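Local coordinates for protein putative protease (Parabacteroides distasonis ATCC 8503, PDB 3KD4) that is of unknown function but is probably an exported enzyme, tentatively regarded as a protease, at residues 89-93 and 284-289; 219-223 and 270-274; 251-255 and 293-298; 51-55 and 122-126. The contacts are given in a common frame with arbitrary orientation. Residues are numbered along the deposited sequence.

Interaction 1 of 4, residues 89-93 and 284-289; sequences DAPAY and YGTPLE
Two domains can be joined by a short turn that meets the start of a helix, and residues 89-93 and 284-289 illustrate the principle. The backbone comes first. Asp89 takes a left-handed conformation (58/29), Ala90 is extended, and Pro91-Ala92 form a 3-10 turn closed by Tyr93 N to Ala90 O at 2.8 Å. Opposite, Tyr284 and Gly285 are extended strand residues, Thr286 is the N-cap, and helix begins at Pro287. The closest CA pair is Ala90 and Tyr284, 7.4 Å apart.

Two hydrogen bonds cross the contact. Ala92 N donates to Tyr284 OH at 2.9 Å, and Tyr93 OH gives a weak bond to Glu289 OE1 at 3.3 Å. The carboxylate of Glu289 has a stronger partner in Arg274, which forms a salt bridge with it.

Apolar packing centres on Tyr284, whose p rotamer (chi1 62°) directs the ring toward the turn. Ala90 CA lies over one face of that ring, Pro91 CD is 3.7 Å from Tyr284 CE2, and Tyr93 CE2 approaches the ring edge, 3.8 Å from Tyr284 CE1. Tyr93 OH also sits 3.4 Å from Thr286 CG2.

Within 284-289, Glu289 N donates to Thr286 OG1 (3.1 Å) and Thr286 N to Glu289 OE1 (3.0 Å). These reciprocal bonds are the signature of a capping box, here opening helix 287-300 where a loop of the DUF3857 region docks.

Interaction 2 of 4, residues 219-223 and 270-274; sequences DKRLK and GYTVR. With PO4 (phosphate ion), chain E.
Arg221 NH1 donates to Gly270 O at 3.0 Å. A weak second bond runs from Arg221 NH2 to Gly270 O at 3.3 Å. The arrangement exemplifies an arginine on the last turns of a helix, 211-222, holding an irregular loop by a backbone carbonyl. Arg221 NH1 also comes within 2.6 Å of Tyr271 O, but at an angle unsuited to a hydrogen bond. Gly270 (60/29) and Tyr271 (56/44) are two successive residues with positive phi, which leave both carbonyls at the edge of the guanidinium; Thr272 and Val273 are then extended. Arg221 and Thr272 each have two deposited conformers, one being given here.

Along the helix, Lys223 NZ forms a salt bridge with Asp219 OD1 at 2.8 Å, and Lys220 NZ donates to O3 of a phosphate, probably a crystallisation solute, at 2.7 Å.

CA atoms pair as Arg221-Thr272 (6.4 Å) and Leu222-Val273 (6.5 Å). On the apolar side Leu288 touches both Leu222 (chi1 m, chi2 t) and Val273. There Leu222 CD2 is 3.4 Å from Val273 CG1.

Interaction 3 of 4, residues 251-255 and 293-298; sequences IRDHI and LLNVML
Antiparallel alpha-alpha packing is the theme of residues 251-255 and 293-298, short pieces of helices 244-258 and 287-300. Their local axes approach to 10.2 Å, with N-to-C directions 145° apart (signed crossing angle 145°). The register is set by Ile251-Leu298 and Arg252-Leu294, whose CA atoms lie 6.8 and 6.9 Å apart, and no hydrogen bond crosses the interface.

Ile251, Ile255 and Met297 bury the largest areas. The two isoleucines stand one helical turn apart, both with CB directed toward the partner. Ile251, in the mm rotamer, sets CG2 at 3.6 Å from Met297 CB and 3.9 Å from Leu294 CD1, while its CB meets Leu298 CD2 at 3.9 Å. Ile255 (chi1 m, chi2 t) extends CD1 close to the opposing backbone, 3.5 Å from Leu294 CA, and also 3.7 Å from Leu294 CD1 and 4.2 Å from Leu293 CG. Met297, present as selenomethionine with chi1 m, chi2 t and chi3 p, lies against both isoleucines, its CB on Ile251 CG2 and its SE on Ile255 CD1. Beyond it, Ala234 of helix 228-238 extends the apolar cluster, while Val330 of strand 327-334 touches Leu294 and Leu298.

The contact therefore joins two helices of the middle, helix-rich part of the chain, a third helix and a beta-sheet lying around them. Met297 SE stands 3.9 Å from Ile255 CD1.

Interaction 4 of 4, residues 51-55 and 122-126; sequences NPDFQ and PGYYP
A tight turn can fix its own backbone with side chains while others meet a neighbouring loop. In residues 51-55 this begins at Asn51 (chi1 t). Its OD1 accepts from Asp53 N at 3.1 Å, making an Asx turn, and also bonds Gln95; its ND2 donates to Tyr124 OH at 3.1 Å. Asn51 O receives Phe54 N (3.0 Å) and Gln55 N (2.7 Å), so the chain coils tightly through Pro52 and Asp53.

Phe54 has chi1 m and faces the second segment, with Phe54 CA 6.5 Å from Tyr124 CA. Its ring and that of Tyr124 (chi1 t) lie nearly parallel, planes at 18° and centroids 4.7 Å apart, but slid so that they barely overlap. Phe54 CD1 is 3.3 Å from Tyr124 CD1, and Phe54 CB makes a CH-pi contact 4.0 Å from the Tyr124 centroid. Gly123 adopts 90/8, backbone angles that suit glycine, just before Tyr124.

Gln55 closes the turn, its OE1 accepting from Asn51 N at 2.8 Å. Its NE2 bonds Thr120 and donates to a water at 2.9 Å, and that water lies a hydrogen-bonding 2.5 Å from Tyr125 OH, which is also bonded to Ala267 O.

The contact thus pairs the turn joining strands 45-50 and 55-65 with the loop leaving strand 111-120, at one end of the large mixed sheet, where 55-65 and 111-120 are antiparallel neighbours.

In the fold
Taken together, the contacts show how one loop can touch two other interfaces. Arg274, at the end of interaction 2, reaches interaction 1: its NH2 lies 2.8 Å from both Tyr284 O and Glu289 OE1. Interaction 2 also touches interaction 4, with Tyr271 CE2 3.8 Å from Tyr125 CE1 and Arg221 CZ 3.9 Å from Pro126 CG. Loop 270-274 therefore touches both; the centre of interaction 2 is about 13 Å from that of interaction 1 and 14 Å from that of interaction 4. Interaction 3, its centre about 16 Å from that of interaction 1, shares helix 287-300 with it. Glycerol, probably from crystallisation, hydrogen-bonds Tyr271 OH, and a glycerol lies about 3 Å from the Tyr125 side chain.

Interaction 1 of 4, residues 89-93 and 284-289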
loop_
_atom_site.group_PDB
_atom_site.type_symbol
_atom_site.label_atom_id
_atom_site.label_comp_id
_atom_site.label_asym_id
_atom_site.label_seq_id
_atom_site.Cartn_x
_atom_site.Cartn_y
_atom_site.Cartn_z
ATOM N N ASP A 89 7.915 -19.847 -0.389
ATOM C CA ASP A 89 7.276 -20.719 -1.404
ATOM C C ASP A 89 7.459 -20.244 -2.835
ATOM O O ASP A 89 6.601 -20.520 -3.661
ATOM C CB ASP A 89 5.756 -20.889 -1.130
ATOM C CG ASP A 89 5.451 -21.190 0.327
ATOM O OD1 ASP A 89 5.984 -22.184 0.862
ATOM O OD2 ASP A 89 4.689 -20.406 0.947
ATOM N N ALA A 90 8.559 -19.541 -3.137
ATOM C CA ALA A 90 8.778 -18.907 -4.460
ATOM C C ALA A 90 10.202 -19.220 -4.925
ATOM O O ALA A 90 11.123 -18.398 -4.762
ATOM C CB ALA A 90 8.545 -17.427 -4.400
ATOM N N PRO A 91 10.371 -20.420 -5.514
ATOM C CA PRO A 91 11.645 -21.038 -5.810
ATOM C C PRO A 91 12.592 -20.193 -6.574
ATOM O O PRO A 91 13.792 -20.235 -6.304
ATOM C CB PRO A 91 11.248 -22.241 -6.649
ATOM C CG PRO A 91 9.958 -22.648 -6.053
ATOM C CD PRO A 91 9.259 -21.359 -5.769
ATOM N N ALA A 92 12.075 -19.437 -7.534
ATOM C CA ALA A 92 12.923 -18.574 -8.341
ATOM C C ALA A 92 13.639 -17.504 -7.512
ATOM O O ALA A 92 14.653 -16.970 -7.966
ATOM C CB ALA A 92 12.092 -17.899 -9.452
ATOM N N TYR A 93 13.113 -17.191 -6.323
ATOM C CA TYR A 93 13.674 -16.146 -5.449
ATOM C C TYR A 93 14.266 -16.666 -4.168
ATOM O O TYR A 93 14.458 -15.919 -3.201
ATOM C CB TYR A 93 12.585 -15.138 -5.097
ATOM C CG TYR A 93 11.925 -14.680 -6.324
ATOM C CD1 TYR A 93 12.561 -13.798 -7.184
ATOM C CD2 TYR A 93 10.693 -15.214 -6.701
ATOM C CE1 TYR A 93 11.976 -13.421 -8.330
ATOM C CE2 TYR A 93 10.102 -14.830 -7.852
ATOM C CZ TYR A 93 10.740 -13.941 -8.659
ATOM O OH TYR A 93 10.128 -13.559 -9.805
ATOM N N TYR A 284 3.390 -18.784 -10.350
ATOM C CA TYR A 284 3.479 -17.657 -9.426
ATOM C C TYR A 284 4.172 -16.541 -10.194
ATOM O O TYR A 284 4.883 -16.794 -11.145
ATOM C CB TYR A 284 4.223 -18.012 -8.124
ATOM C CG TYR A 284 5.654 -18.431 -8.332
ATOM C CD1 TYR A 284 6.680 -17.508 -8.339
ATOM C CD2 TYR A 284 5.977 -19.773 -8.509
ATOM C CE1 TYR A 284 7.992 -17.905 -8.556
ATOM C CE2 TYR A 284 7.266 -20.178 -8.699
ATOM C CZ TYR A 284 8.276 -19.253 -8.729
ATOM O OH TYR A 284 9.563 -19.699 -8.938
ATOM N N GLY A 285 3.933 -15.305 -9.796
ATOM C CA GLY A 285 4.605 -14.170 -10.384
ATOM C C GLY A 285 4.581 -12.971 -9.450
ATOM O O GLY A 285 3.693 -12.826 -8.608
ATOM N N THR A 286 5.563 -12.103 -9.618
ATOM C CA THR A 286 5.578 -10.809 -8.939
ATOM C C THR A 286 4.502 -9.963 -9.580
ATOM O O THR A 286 4.058 -10.284 -10.668
ATOM C CB THR A 286 6.927 -10.148 -9.091
ATOM O OG1 THR A 286 7.116 -9.764 -10.461
ATOM C CG2 THR A 286 8.045 -11.112 -8.637
ATOM N N PRO A 287 4.058 -8.881 -8.905
ATOM C CA PRO A 287 3.098 -7.975 -9.526
ATOM C C PRO A 287 3.523 -7.509 -10.916
ATOM O O PRO A 287 2.700 -7.444 -11.820
ATOM C CB PRO A 287 3.042 -6.797 -8.547
ATOM C CG PRO A 287 3.306 -7.467 -7.195
ATOM C CD PRO A 287 4.377 -8.491 -7.519
ATOM N N LEU A 288 4.815 -7.234 -11.077
ATOM C CA LEU A 288 5.357 -6.750 -12.326
ATOM C C LEU A 288 5.253 -7.839 -13.408
ATOM O O LEU A 288 4.870 -7.562 -14.536
ATOM C CB LEU A 288 6.804 -6.311 -12.139
ATOM C CG LEU A 288 7.539 -5.754 -13.359
ATOM C CD1 LEU A 288 6.853 -4.476 -13.865
ATOM C CD2 LEU A 288 9.053 -5.495 -13.022
ATOM N N GLU A 289 5.613 -9.060 -13.049
ATOM C CA GLU A 289 5.494 -10.209 -13.960
ATOM C C GLU A 289 4.050 -10.453 -14.374
ATOM O O GLU A 289 3.763 -10.701 -15.543
ATOM C CB GLU A 289 6.069 -11.467 -13.307
ATOM C CG GLU A 289 7.588 -11.516 -13.333
ATOM C CD GLU A 289 8.192 -12.655 -12.495
ATOM O OE1 GLU A 289 7.468 -13.223 -11.642
ATOM O OE2 GLU A 289 9.384 -13.004 -12.709
#

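Interaction 2 of 4, residues 219-223 and 270-274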
loop_
_atom_site.group_PDB
_atom_site.type_symbol
_atom_site.label_atom_id
_atom_site.label_comp_id
_atom_site.label_asym_id
_atom_site.label_seq_id
_atom_site.Cartn_x
_atom_site.Cartn_y
_atom_site.Cartn_z
ATOM N N ASP A 219 9.840 -0.754 -19.695
ATOM C CA ASP A 219 9.107 -1.354 -20.783
ATOM C C ASP A 219 10.010 -2.187 -21.691
ATOM O O ASP A 219 9.651 -3.297 -22.066
ATOM C CB ASP A 219 8.465 -0.254 -21.579
ATOM C CG ASP A 219 7.307 -0.726 -22.451
ATOM O OD1 ASP A 219 6.823 -1.888 -22.382
ATOM O OD2 ASP A 219 6.850 0.154 -23.180
ATOM N N LYS A 220 11.186 -1.651 -22.033
ATOM C CA LYS A 220 12.113 -2.368 -22.931
ATOM C C LYS A 220 12.521 -3.684 -22.305
ATOM O O LYS A 220 12.573 -4.683 -22.973
ATOM C CB LYS A 220 13.365 -1.546 -23.248
ATOM C CG LYS A 220 13.080 -0.408 -24.207
ATOM C CD LYS A 220 14.284 0.562 -24.398
ATOM C CE LYS A 220 13.840 1.868 -25.135
ATOM N NZ LYS A 220 15.006 2.785 -25.329
ATOM N N ARG A 221 12.812 -3.650 -21.018
ATOM C CA ARG A 221 13.233 -4.830 -20.284
ATOM C C ARG A 221 12.072 -5.823 -20.201
ATOM O O ARG A 221 12.279 -7.038 -20.328
ATOM C CB ARG A 221 13.787 -4.427 -18.901
ATOM C CG ARG A 221 15.062 -3.539 -19.023
ATOM C CD ARG A 221 15.564 -2.881 -17.722
ATOM N NE ARG A 221 16.721 -3.535 -17.115
ATOM C CZ ARG A 221 16.681 -4.139 -15.940
ATOM N NH1 ARG A 221 15.550 -4.182 -15.280
ATOM N NH2 ARG A 221 17.748 -4.709 -15.424
ATOM N N LEU A 222 10.858 -5.307 -20.003
ATOM C CA LEU A 222 9.689 -6.191 -19.946
ATOM C C LEU A 222 9.541 -6.937 -21.262
ATOM O O LEU A 222 9.217 -8.129 -21.261
ATOM C CB LEU A 222 8.418 -5.422 -19.631
ATOM C CG LEU A 222 8.272 -4.920 -18.200
ATOM C CD1 LEU A 222 6.922 -4.284 -17.986
ATOM C CD2 LEU A 222 8.489 -6.030 -17.208
ATOM N N LYS A 223 9.812 -6.234 -22.367
ATOM C CA LYS A 223 9.610 -6.753 -23.723
ATOM C C LYS A 223 10.756 -7.625 -24.219
ATOM O O LYS A 223 10.648 -8.214 -25.270
ATOM C CB LYS A 223 9.361 -5.614 -24.718
ATOM C CG LYS A 223 8.009 -4.896 -24.559
ATOM C CD LYS A 223 8.017 -3.534 -25.250
ATOM C CE LYS A 223 6.612 -3.008 -25.674
ATOM N NZ LYS A 223 5.488 -2.852 -24.647
ATOM N N GLY A 270 16.165 -6.459 -9.382
ATOM C CA GLY A 270 16.831 -5.541 -10.320
ATOM C C GLY A 270 15.881 -4.857 -11.303
ATOM O O GLY A 270 16.287 -4.499 -12.421
ATOM N N TYR A 271 14.632 -4.660 -10.884
ATOM C CA TYR A 271 13.608 -4.079 -11.744
ATOM C C TYR A 271 13.412 -4.856 -13.065
ATOM O O TYR A 271 13.238 -4.262 -14.128
ATOM C CB TYR A 271 13.904 -2.581 -12.027
ATOM C CG TYR A 271 13.957 -1.779 -10.774
ATOM C CD1 TYR A 271 12.798 -1.258 -10.220
ATOM C CD2 TYR A 271 15.150 -1.616 -10.080
ATOM C CE1 TYR A 271 12.821 -0.542 -9.054
ATOM C CE2 TYR A 271 15.191 -0.879 -8.896
ATOM C CZ TYR A 271 14.026 -0.374 -8.382
ATOM O OH TYR A 271 14.052 0.356 -7.234
ATOM N N THR A 272 13.377 -6.184 -12.989
ATOM C CA THR A 272 12.925 -6.878 -14.203
ATOM C C THR A 272 12.130 -8.115 -13.834
ATOM O O THR A 272 11.599 -8.211 -12.697
ATOM C CB THR A 272 14.077 -7.127 -15.250
ATOM O OG1 THR A 272 13.537 -7.635 -16.513
ATOM C CG2 THR A 272 15.117 -8.063 -14.671
ATOM N N VAL A 273 11.897 -8.939 -14.843
ATOM C CA VAL A 273 10.941 -10.024 -14.797
ATOM C C VAL A 273 11.632 -11.257 -15.269
ATOM O O VAL A 273 12.625 -11.163 -15.984
ATOM C CB VAL A 273 9.735 -9.730 -15.720
ATOM C CG1 VAL A 273 8.835 -8.642 -15.087
ATOM C CG2 VAL A 273 10.157 -9.374 -17.195
ATOM N N ARG A 274 11.139 -12.425 -14.853
ATOM C CA ARG A 274 11.548 -13.647 -15.504
ATOM C C ARG A 274 11.004 -13.619 -16.913
ATOM O O ARG A 274 10.092 -12.862 -17.253
ATOM C CB ARG A 274 11.031 -14.890 -14.798
ATOM C CG ARG A 274 11.711 -15.141 -13.461
ATOM C CD ARG A 274 10.997 -16.264 -12.729
ATOM N NE ARG A 274 9.699 -15.817 -12.243
ATOM C CZ ARG A 274 8.654 -16.597 -12.007
ATOM N NH1 ARG A 274 8.706 -17.920 -12.154
ATOM N NH2 ARG A 274 7.531 -16.038 -11.596
HETATM P P PO4 E . 13.613 5.945 -26.888
HETATM O O1 PO4 E . 14.733 6.531 -26.037
HETATM O O2 PO4 E . 13.934 6.126 -28.367
HETATM O O3 PO4 E . 13.369 4.498 -26.593
HETATM O O4 PO4 E . 12.277 6.656 -26.726
#

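Interaction 3 of 4, residues 251-255 and 293-298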
loop_
_atom_site.group_PDB
_atom_site.type_symbol
_atom_site.label_atom_id
_atom_site.label_comp_id
_atom_site.label_asym_id
_atom_site.label_seq_id
_atom_site.Cartn_x
_atom_site.Cartn_y
_atom_site.Cartn_z
ATOM N N ILE A 251 -8.970 -13.988 -20.435
ATOM C CA ILE A 251 -7.549 -13.821 -20.152
ATOM C C ILE A 251 -7.334 -13.480 -18.666
ATOM O O ILE A 251 -6.561 -14.138 -17.966
ATOM C CB ILE A 251 -6.897 -12.762 -21.066
ATOM C CG1 ILE A 251 -7.006 -13.165 -22.552
ATOM C CG2 ILE A 251 -5.414 -12.503 -20.649
ATOM C CD1 ILE A 251 -6.286 -14.438 -22.932
ATOM N N ARG A 252 -8.033 -12.463 -18.186
ATOM C CA ARG A 252 -7.970 -12.067 -16.781
ATOM C C ARG A 252 -8.260 -13.237 -15.840
ATOM O O ARG A 252 -7.542 -13.456 -14.883
ATOM C CB ARG A 252 -8.970 -10.942 -16.523
ATOM C CG ARG A 252 -8.807 -10.229 -15.207
ATOM C CD ARG A 252 -10.006 -9.308 -14.917
ATOM N NE ARG A 252 -11.213 -10.117 -14.883
ATOM C CZ ARG A 252 -12.219 -10.068 -15.754
ATOM N NH1 ARG A 252 -12.246 -9.168 -16.747
ATOM N NH2 ARG A 252 -13.236 -10.926 -15.617
ATOM N N ASP A 253 -9.330 -13.976 -16.102
ATOM C CA ASP A 253 -9.716 -15.085 -15.231
ATOM C C ASP A 253 -8.703 -16.199 -15.300
ATOM O O ASP A 253 -8.382 -16.797 -14.280
ATOM C CB ASP A 253 -11.096 -15.623 -15.606
ATOM C CG ASP A 253 -12.212 -14.639 -15.264
ATOM O OD1 ASP A 253 -11.959 -13.704 -14.471
ATOM O OD2 ASP A 253 -13.327 -14.791 -15.799
ATOM N N HIS A 254 -8.190 -16.497 -16.493
ATOM C CA HIS A 254 -7.138 -17.501 -16.566
ATOM C C HIS A 254 -5.953 -17.154 -15.670
ATOM O O HIS A 254 -5.445 -18.017 -14.956
ATOM C CB HIS A 254 -6.615 -17.712 -17.963
ATOM C CG HIS A 254 -5.635 -18.839 -18.036
ATOM N ND1 HIS A 254 -6.033 -20.159 -18.098
ATOM C CD2 HIS A 254 -4.280 -18.850 -17.986
ATOM C CE1 HIS A 254 -4.961 -20.933 -18.111
ATOM N NE2 HIS A 254 -3.885 -20.162 -18.055
ATOM N N ILE A 255 -5.527 -15.886 -15.707
ATOM C CA ILE A 255 -4.408 -15.461 -14.908
ATOM C C ILE A 255 -4.735 -15.465 -13.427
ATOM O O ILE A 255 -3.977 -16.013 -12.631
ATOM C CB ILE A 255 -3.804 -14.095 -15.374
ATOM C CG1 ILE A 255 -3.093 -14.302 -16.711
ATOM C CG2 ILE A 255 -2.794 -13.615 -14.342
ATOM C CD1 ILE A 255 -2.979 -13.093 -17.621
ATOM N N LEU A 293 2.506 -10.209 -18.117
ATOM C CA LEU A 293 1.873 -11.401 -18.690
ATOM C C LEU A 293 0.453 -11.091 -19.227
ATOM O O LEU A 293 0.076 -11.435 -20.366
ATOM C CB LEU A 293 1.816 -12.517 -17.640
ATOM C CG LEU A 293 1.129 -13.795 -18.128
ATOM C CD1 LEU A 293 1.837 -14.303 -19.411
ATOM C CD2 LEU A 293 1.060 -14.904 -17.031
ATOM N N LEU A 294 -0.326 -10.417 -18.403
ATOM C CA LEU A 294 -1.679 -10.020 -18.767
ATOM C C LEU A 294 -1.634 -9.080 -19.994
ATOM O O LEU A 294 -2.350 -9.264 -20.960
ATOM C CB LEU A 294 -2.298 -9.333 -17.545
ATOM C CG LEU A 294 -3.704 -8.744 -17.580
ATOM C CD1 LEU A 294 -4.763 -9.810 -17.934
ATOM C CD2 LEU A 294 -3.999 -8.035 -16.233
ATOM N N ASN A 295 -0.769 -8.067 -19.941
ATOM C CA ASN A 295 -0.578 -7.162 -21.076
ATOM C C ASN A 295 -0.210 -7.900 -22.385
ATOM O O ASN A 295 -0.820 -7.653 -23.441
ATOM C CB ASN A 295 0.502 -6.133 -20.699
ATOM C CG ASN A 295 0.743 -5.115 -21.783
ATOM O OD1 ASN A 295 -0.186 -4.482 -22.279
ATOM N ND2 ASN A 295 1.997 -4.979 -22.177
ATOM N N VAL A 296 0.753 -8.808 -22.316
ATOM C CA VAL A 296 1.174 -9.579 -23.499
ATOM C C VAL A 296 0.003 -10.409 -24.043
ATOM O O VAL A 296 -0.253 -10.443 -25.240
ATOM C CB VAL A 296 2.341 -10.511 -23.165
ATOM C CG1 VAL A 296 2.536 -11.576 -24.259
ATOM C CG2 VAL A 296 3.635 -9.680 -22.927
HETATM N N MSE A 297 -0.737 -11.038 -23.146
HETATM C CA MSE A 297 -1.819 -11.927 -23.568
HETATM C C MSE A 297 -2.992 -11.118 -24.112
HETATM O O MSE A 297 -3.546 -11.452 -25.171
HETATM C CB MSE A 297 -2.236 -12.823 -22.411
HETATM C CG MSE A 297 -1.180 -13.818 -22.064
HETATM SE SE MSE A 297 -1.725 -15.145 -20.706
HETATM C CE MSE A 297 -2.744 -16.286 -21.938
ATOM N N LEU A 298 -3.387 -10.054 -23.407
ATOM C CA LEU A 298 -4.448 -9.172 -23.940
ATOM C C LEU A 298 -4.117 -8.654 -25.340
ATOM O O LEU A 298 -4.926 -8.782 -26.259
ATOM C CB LEU A 298 -4.734 -7.999 -23.015
ATOM C CG LEU A 298 -5.347 -8.375 -21.664
ATOM C CD1 LEU A 298 -5.324 -7.149 -20.726
ATOM C CD2 LEU A 298 -6.760 -8.921 -21.842
#

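Interaction 4 of 4, residues 51-55 and 122-126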
loop_
_atom_site.group_PDB
_atom_site.type_symbol
_atom_site.label_atom_id
_atom_site.label_comp_id
_atom_site.label_asym_id
_atom_site.label_seq_id
_atom_site.Cartn_x
_atom_site.Cartn_y
_atom_site.Cartn_z
ATOM N N ASN A 51 19.975 -9.028 -2.161
ATOM C CA ASN A 51 20.049 -10.092 -3.154
ATOM C C ASN A 51 21.500 -10.482 -3.400
ATOM O O ASN A 51 22.228 -9.775 -4.105
ATOM C CB ASN A 51 19.403 -9.595 -4.448
ATOM C CG ASN A 51 19.358 -10.665 -5.528
ATOM O OD1 ASN A 51 19.945 -11.705 -5.383
ATOM N ND2 ASN A 51 18.671 -10.389 -6.611
ATOM N N PRO A 52 21.932 -11.616 -2.853
ATOM C CA PRO A 52 23.323 -11.984 -2.946
ATOM C C PRO A 52 23.810 -12.341 -4.338
ATOM O O PRO A 52 25.008 -12.441 -4.523
ATOM C CB PRO A 52 23.435 -13.222 -2.055
ATOM C CG PRO A 52 22.090 -13.703 -1.848
ATOM C CD PRO A 52 21.155 -12.584 -2.055
ATOM N N ASP A 53 22.933 -12.518 -5.311
ATOM C CA ASP A 53 23.425 -12.678 -6.677
ATOM C C ASP A 53 24.167 -11.420 -7.170
ATOM O O ASP A 53 25.026 -11.528 -8.027
ATOM C CB ASP A 53 22.305 -12.987 -7.637
ATOM C CG ASP A 53 21.715 -14.376 -7.444
ATOM O OD1 ASP A 53 22.297 -15.223 -6.743
ATOM O OD2 ASP A 53 20.620 -14.595 -7.992
ATOM N N PHE A 54 23.824 -10.241 -6.650
ATOM C CA PHE A 54 24.497 -9.009 -7.062
ATOM C C PHE A 54 24.910 -8.112 -5.921
ATOM O O PHE A 54 25.564 -7.069 -6.155
ATOM C CB PHE A 54 23.566 -8.204 -7.968
ATOM C CG PHE A 54 23.220 -8.913 -9.265
ATOM C CD1 PHE A 54 22.188 -9.829 -9.321
ATOM C CD2 PHE A 54 23.946 -8.660 -10.421
ATOM C CE1 PHE A 54 21.896 -10.503 -10.524
ATOM C CE2 PHE A 54 23.635 -9.328 -11.622
ATOM C CZ PHE A 54 22.622 -10.231 -11.662
ATOM N N GLN A 55 24.544 -8.471 -4.688
ATOM C CA GLN A 55 24.823 -7.584 -3.568
ATOM C C GLN A 55 25.597 -8.266 -2.473
ATOM O O GLN A 55 25.416 -9.462 -2.212
ATOM C CB GLN A 55 23.529 -7.009 -2.986
ATOM C CG GLN A 55 22.674 -6.306 -4.032
ATOM C CD GLN A 55 21.418 -5.687 -3.471
ATOM O OE1 GLN A 55 20.623 -6.353 -2.818
ATOM N NE2 GLN A 55 21.233 -4.401 -3.729
ATOM N N PRO A 122 28.144 -4.002 -10.706
ATOM C CA PRO A 122 27.608 -3.461 -11.944
ATOM C C PRO A 122 26.610 -4.403 -12.571
ATOM O O PRO A 122 26.685 -5.580 -12.352
ATOM C CB PRO A 122 28.847 -3.336 -12.851
ATOM C CG PRO A 122 29.992 -3.301 -11.953
ATOM C CD PRO A 122 29.605 -4.151 -10.761
ATOM N N GLY A 123 25.669 -3.883 -13.322
ATOM C CA GLY A 123 24.774 -4.706 -14.109
ATOM C C GLY A 123 23.483 -5.146 -13.435
ATOM O O GLY A 123 22.796 -6.031 -13.945
ATOM N N TYR A 124 23.173 -4.632 -12.262
ATOM C CA TYR A 124 21.979 -5.055 -11.540
ATOM C C TYR A 124 20.964 -3.909 -11.569
ATOM O O TYR A 124 19.824 -4.111 -11.913
ATOM C CB TYR A 124 22.309 -5.389 -10.082
ATOM C CG TYR A 124 21.158 -5.916 -9.283
ATOM C CD1 TYR A 124 20.468 -7.046 -9.696
ATOM C CD2 TYR A 124 20.739 -5.285 -8.112
ATOM C CE1 TYR A 124 19.402 -7.560 -8.965
ATOM C CE2 TYR A 124 19.660 -5.806 -7.349
ATOM C CZ TYR A 124 19.004 -6.941 -7.796
ATOM O OH TYR A 124 17.922 -7.470 -7.089
ATOM N N TYR A 125 21.367 -2.704 -11.207
ATOM C CA TYR A 125 20.428 -1.583 -11.253
ATOM C C TYR A 125 20.711 -0.720 -12.472
ATOM O O TYR A 125 21.839 -0.312 -12.657
ATOM C CB TYR A 125 20.567 -0.757 -9.999
ATOM C CG TYR A 125 20.014 -1.403 -8.765
ATOM C CD1 TYR A 125 18.778 -2.044 -8.781
ATOM C CD2 TYR A 125 20.683 -1.318 -7.566
ATOM C CE1 TYR A 125 18.265 -2.632 -7.623
ATOM C CE2 TYR A 125 20.149 -1.875 -6.389
ATOM C CZ TYR A 125 18.950 -2.546 -6.446
ATOM O OH TYR A 125 18.413 -3.108 -5.292
ATOM N N PRO A 126 19.685 -0.409 -13.281
ATOM C CA PRO A 126 19.888 0.493 -14.415
ATOM C C PRO A 126 20.298 1.904 -14.023
ATOM O O PRO A 126 20.941 2.582 -14.811
ATOM C CB PRO A 126 18.516 0.526 -15.093
ATOM C CG PRO A 126 17.823 -0.666 -14.664
ATOM C CD PRO A 126 18.316 -0.959 -13.271
HETATM O O HOH W 1 19.196 -2.494 -3.033
#